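Local coordinates for protein LURP-one-related 15 (Arabidopsis thaliana, PDB 1ZXU) that is of uncertain function but might be related to the phospholipid scramblase and tubby-like superfamily of membrane-tethered transcription factors, at residues D100-T110 / D114-R121. Numbering follows the deposited sequence.
Sequences DRWQVFRGGST and DLLYTVKR
V104 sits over one face of the Y117 ring, its CB 3.8 Å from the ring centroid in a CH-pi contact and its CG2 3.4 Å from Y117 CE1. A chi1 of 41°, which sets the ring between Y117's own backbone N and carbonyl carbon, brings it back across the valine. W102 and V119 lie on the same buried face, where the indole edge meets V119 O in the ring plane, 3.5 Å from CE3. Helix 197-211 covers this side: I206 touches W102 and V119, while S202 and D209 hydrogen-bond Y117 OH and W102 NE1. The two strands form an antiparallel hairpin in the closed beta barrel, whose central helix is characteristic of the tubby-like fold. A classic beta bulge interrupts the pairing, L116 and Y117 both facing V104, so V104 O accepts from L116 N at 2.8 Å and from Y117 N at 3.3 Å. The face carrying R101, Q103, T118 and K120 is more polar and opens to solvent at its R101 end, where R101 is exposed and Q103 and K120 partly so. There Q103 runs alongside T118, donating from NE2 to T118 OG1 (3.1 Å) with the partner 19° out of its amide plane, while Q112 holds OE1 and L115 CD1 lies against Q103 CB. A leucine here would probably leave T118 OG1 and Q112 without their amide partner. The exposed R101 bends at chi3 (141°) to lay its guanidinium over T118 CG2. Toward the turn, L116 CD2 lies 3.6 Å above the centre of the R106 guanidinium, and a water at that group's edge links R106 NE to L115 O. At the last position of the type II' turn R106-S109, S109 OG donates to the anti lone pair of D114 OD2 at 2.6 Å.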
loop_
_atom_site.group_PDB
_atom_site.type_symbol
_atom_site.label_atom_id
_atom_site.label_comp_id
_atom_site.label_asym_id
_atom_site.label_seq_id
_atom_site.Cartn_x
_atom_site.Cartn_y
_atom_site.Cartn_z
ATOM N N ASP A 100 2.729 -15.307 2.251
ATOM C CA ASP A 100 3.651 -14.902 1.204
ATOM C C ASP A 100 2.994 -14.442 -0.116
ATOM O O ASP A 100 3.648 -14.271 -1.154
ATOM C CB ASP A 100 4.783 -15.942 1.020
ATOM C CG ASP A 100 4.355 -17.200 0.239
ATOM O OD1 ASP A 100 3.135 -17.458 0.081
ATOM O OD2 ASP A 100 5.289 -17.944 -0.214
ATOM N N ARG A 101 1.666 -14.284 -0.093
ATOM C CA ARG A 101 0.949 -13.913 -1.289
ATOM C C ARG A 101 -0.315 -13.138 -0.875
ATOM O O ARG A 101 -1.064 -13.613 -0.015
ATOM C CB ARG A 101 0.534 -15.166 -1.992
ATOM C CG ARG A 101 0.130 -14.940 -3.362
ATOM C CD ARG A 101 -0.237 -16.268 -3.923
ATOM N NE ARG A 101 -1.391 -16.084 -4.772
ATOM C CZ ARG A 101 -1.330 -15.740 -6.050
ATOM N NH1 ARG A 101 -0.155 -15.570 -6.656
ATOM N NH2 ARG A 101 -2.464 -15.598 -6.721
ATOM N N TRP A 102 -0.526 -11.957 -1.463
ATOM C CA TRP A 102 -1.725 -11.100 -1.146
ATOM C C TRP A 102 -2.368 -10.744 -2.449
ATOM O O TRP A 102 -1.665 -10.525 -3.453
ATOM C CB TRP A 102 -1.335 -9.774 -0.445
ATOM C CG TRP A 102 -0.674 -9.943 0.902
ATOM C CD1 TRP A 102 -1.268 -9.826 2.119
ATOM C CD2 TRP A 102 0.691 -10.341 1.143
ATOM N NE1 TRP A 102 -0.344 -10.081 3.121
ATOM C CE2 TRP A 102 0.865 -10.383 2.548
ATOM C CE3 TRP A 102 1.790 -10.565 0.308
ATOM C CZ2 TRP A 102 2.102 -10.694 3.140
ATOM C CZ3 TRP A 102 3.038 -10.883 0.890
ATOM C CH2 TRP A 102 3.173 -10.942 2.306
ATOM N N GLN A 103 -3.707 -10.698 -2.472
ATOM C CA GLN A 103 -4.361 -10.043 -3.624
ATOM C C GLN A 103 -5.078 -8.806 -3.106
ATOM O O GLN A 103 -5.535 -8.781 -1.964
ATOM C CB GLN A 103 -5.356 -10.954 -4.319
ATOM C CG GLN A 103 -4.612 -12.119 -4.994
ATOM C CD GLN A 103 -5.431 -12.901 -5.965
ATOM O OE1 GLN A 103 -6.570 -13.286 -5.674
ATOM N NE2 GLN A 103 -4.845 -13.169 -7.136
ATOM N N VAL A 104 -5.184 -7.806 -3.971
ATOM C CA VAL A 104 -5.724 -6.529 -3.541
ATOM C C VAL A 104 -6.792 -6.247 -4.589
ATOM O O VAL A 104 -6.527 -6.313 -5.814
ATOM C CB VAL A 104 -4.656 -5.426 -3.605
ATOM C CG1 VAL A 104 -5.257 -4.092 -3.148
ATOM C CG2 VAL A 104 -3.506 -5.714 -2.649
ATOM N N PHE A 105 -7.973 -5.916 -4.057
ATOM C CA PHE A 105 -9.207 -5.760 -4.858
ATOM C C PHE A 105 -9.727 -4.359 -4.725
ATOM O O PHE A 105 -9.521 -3.708 -3.703
ATOM C CB PHE A 105 -10.292 -6.675 -4.284
ATOM C CG PHE A 105 -9.897 -8.138 -4.320
ATOM C CD1 PHE A 105 -10.203 -8.886 -5.449
ATOM C CD2 PHE A 105 -9.170 -8.712 -3.289
ATOM C CE1 PHE A 105 -9.829 -10.226 -5.581
ATOM C CE2 PHE A 105 -8.772 -10.104 -3.406
ATOM C CZ PHE A 105 -9.130 -10.842 -4.570
ATOM N N ARG A 106 -10.414 -3.912 -5.749
ATOM C CA ARG A 106 -11.162 -2.633 -5.700
ATOM C C ARG A 106 -12.220 -2.615 -4.612
ATOM O O ARG A 106 -13.022 -3.541 -4.492
ATOM C CB ARG A 106 -11.955 -2.449 -6.996
ATOM C CG ARG A 106 -11.195 -2.570 -8.250
ATOM C CD ARG A 106 -12.147 -2.452 -9.520
ATOM N NE ARG A 106 -11.309 -2.536 -10.717
ATOM C CZ ARG A 106 -10.685 -1.494 -11.265
ATOM N NH1 ARG A 106 -10.869 -0.278 -10.748
ATOM N NH2 ARG A 106 -9.884 -1.676 -12.334
ATOM N N GLY A 107 -12.238 -1.530 -3.843
ATOM C CA GLY A 107 -13.330 -1.274 -2.889
ATOM C C GLY A 107 -13.446 -2.313 -1.816
ATOM O O GLY A 107 -12.397 -2.753 -1.262
ATOM N N GLY A 108 -14.682 -2.693 -1.479
ATOM C CA GLY A 108 -14.913 -3.680 -0.463
ATOM C C GLY A 108 -15.102 -5.078 -1.009
ATOM O O GLY A 108 -15.751 -5.899 -0.397
ATOM N N SER A 109 -14.504 -5.383 -2.136
ATOM C CA SER A 109 -14.745 -6.645 -2.813
ATOM C C SER A 109 -13.625 -7.654 -2.573
ATOM O O SER A 109 -12.494 -7.249 -2.301
ATOM C CB SER A 109 -14.823 -6.341 -4.302
ATOM O OG SER A 109 -15.142 -7.486 -5.062
ATOM N N THR A 110 -13.925 -8.957 -2.699
ATOM C CA THR A 110 -12.879 -9.965 -2.916
ATOM C C THR A 110 -13.207 -10.808 -4.177
ATOM O O THR A 110 -12.683 -11.945 -4.366
ATOM C CB THR A 110 -12.659 -10.844 -1.658
ATOM O OG1 THR A 110 -13.925 -11.426 -1.239
ATOM C CG2 THR A 110 -12.052 -9.989 -0.509
ATOM N N ASP A 114 -12.728 -7.994 -9.535
ATOM C CA ASP A 114 -12.269 -6.695 -8.957
ATOM C C ASP A 114 -10.783 -6.689 -8.585
ATOM O O ASP A 114 -10.297 -5.785 -7.935
ATOM C CB ASP A 114 -13.115 -6.321 -7.752
ATOM C CG ASP A 114 -14.521 -5.987 -8.134
ATOM O OD1 ASP A 114 -14.664 -5.312 -9.178
ATOM O OD2 ASP A 114 -15.442 -6.400 -7.396
ATOM N N LEU A 115 -10.065 -7.702 -9.038
ATOM C CA LEU A 115 -8.639 -7.811 -8.705
ATOM C C LEU A 115 -7.809 -6.654 -9.344
ATOM O O LEU A 115 -7.837 -6.433 -10.639
ATOM C CB LEU A 115 -8.173 -9.198 -9.201
ATOM C CG LEU A 115 -6.705 -9.461 -8.918
ATOM C CD1 LEU A 115 -6.356 -9.541 -7.481
ATOM C CD2 LEU A 115 -6.160 -10.684 -9.812
ATOM N N LEU A 116 -7.071 -5.964 -8.511
ATOM C CA LEU A 116 -6.218 -4.879 -8.974
ATOM C C LEU A 116 -4.768 -5.359 -9.151
ATOM O O LEU A 116 -4.107 -5.003 -10.144
ATOM C CB LEU A 116 -6.245 -3.696 -8.030
ATOM C CG LEU A 116 -7.548 -2.906 -8.049
ATOM C CD1 LEU A 116 -7.599 -1.951 -6.858
ATOM C CD2 LEU A 116 -7.731 -2.195 -9.362
ATOM N N TYR A 117 -4.275 -6.102 -8.170
ATOM C CA TYR A 117 -2.870 -6.644 -8.297
ATOM C C TYR A 117 -2.651 -7.707 -7.251
ATOM O O TYR A 117 -3.422 -7.843 -6.279
ATOM C CB TYR A 117 -1.807 -5.562 -8.112
ATOM C CG TYR A 117 -2.080 -4.573 -7.018
ATOM C CD1 TYR A 117 -1.479 -4.676 -5.777
ATOM C CD2 TYR A 117 -2.904 -3.456 -7.298
ATOM C CE1 TYR A 117 -1.770 -3.669 -4.746
ATOM C CE2 TYR A 117 -3.179 -2.500 -6.314
ATOM C CZ TYR A 117 -2.610 -2.633 -5.043
ATOM O OH TYR A 117 -2.882 -1.641 -4.077
ATOM N N THR A 118 -1.600 -8.505 -7.497
ATOM C CA THR A 118 -1.174 -9.559 -6.561
ATOM C C THR A 118 0.232 -9.208 -6.130
ATOM O O THR A 118 1.028 -8.676 -6.913
ATOM C CB THR A 118 -1.145 -10.900 -7.307
ATOM O OG1 THR A 118 -2.482 -11.202 -7.817
ATOM C CG2 THR A 118 -0.643 -12.006 -6.390
ATOM N N VAL A 119 0.538 -9.484 -4.866
ATOM C CA VAL A 119 1.846 -9.145 -4.298
ATOM C C VAL A 119 2.416 -10.457 -3.788
ATOM O O VAL A 119 1.725 -11.199 -3.093
ATOM C CB VAL A 119 1.703 -8.159 -3.144
ATOM C CG1 VAL A 119 3.076 -7.846 -2.585
ATOM C CG2 VAL A 119 1.022 -6.857 -3.650
ATOM N N LYS A 120 3.651 -10.749 -4.164
ATOM C CA LYS A 120 4.294 -11.982 -3.729
ATOM C C LYS A 120 5.526 -11.618 -2.913
ATOM O O LYS A 120 6.313 -10.718 -3.283
ATOM C CB LYS A 120 4.806 -12.758 -4.960
ATOM C CG LYS A 120 3.763 -13.244 -5.955
ATOM C CD LYS A 120 4.430 -14.012 -7.118
ATOM C CE LYS A 120 3.462 -14.308 -8.238
ATOM N NZ LYS A 120 4.074 -15.253 -9.227
ATOM N N ARG A 121 5.763 -12.370 -1.862
ATOM C CA ARG A 121 6.943 -12.072 -1.063
ATOM C C ARG A 121 8.163 -12.633 -1.782
ATOM O O ARG A 121 8.103 -13.795 -2.238
ATOM C CB ARG A 121 6.801 -12.676 0.329
ATOM C CG ARG A 121 7.743 -12.051 1.375
ATOM C CD ARG A 121 7.167 -12.396 2.721
ATOM N NE ARG A 121 8.173 -12.530 3.762
ATOM C CZ ARG A 121 7.908 -13.057 4.947
ATOM N NH1 ARG A 121 6.675 -13.485 5.209
ATOM N NH2 ARG A 121 8.865 -13.151 5.863
HETATM O O HOH W 1 -10.447 -5.195 -11.654
#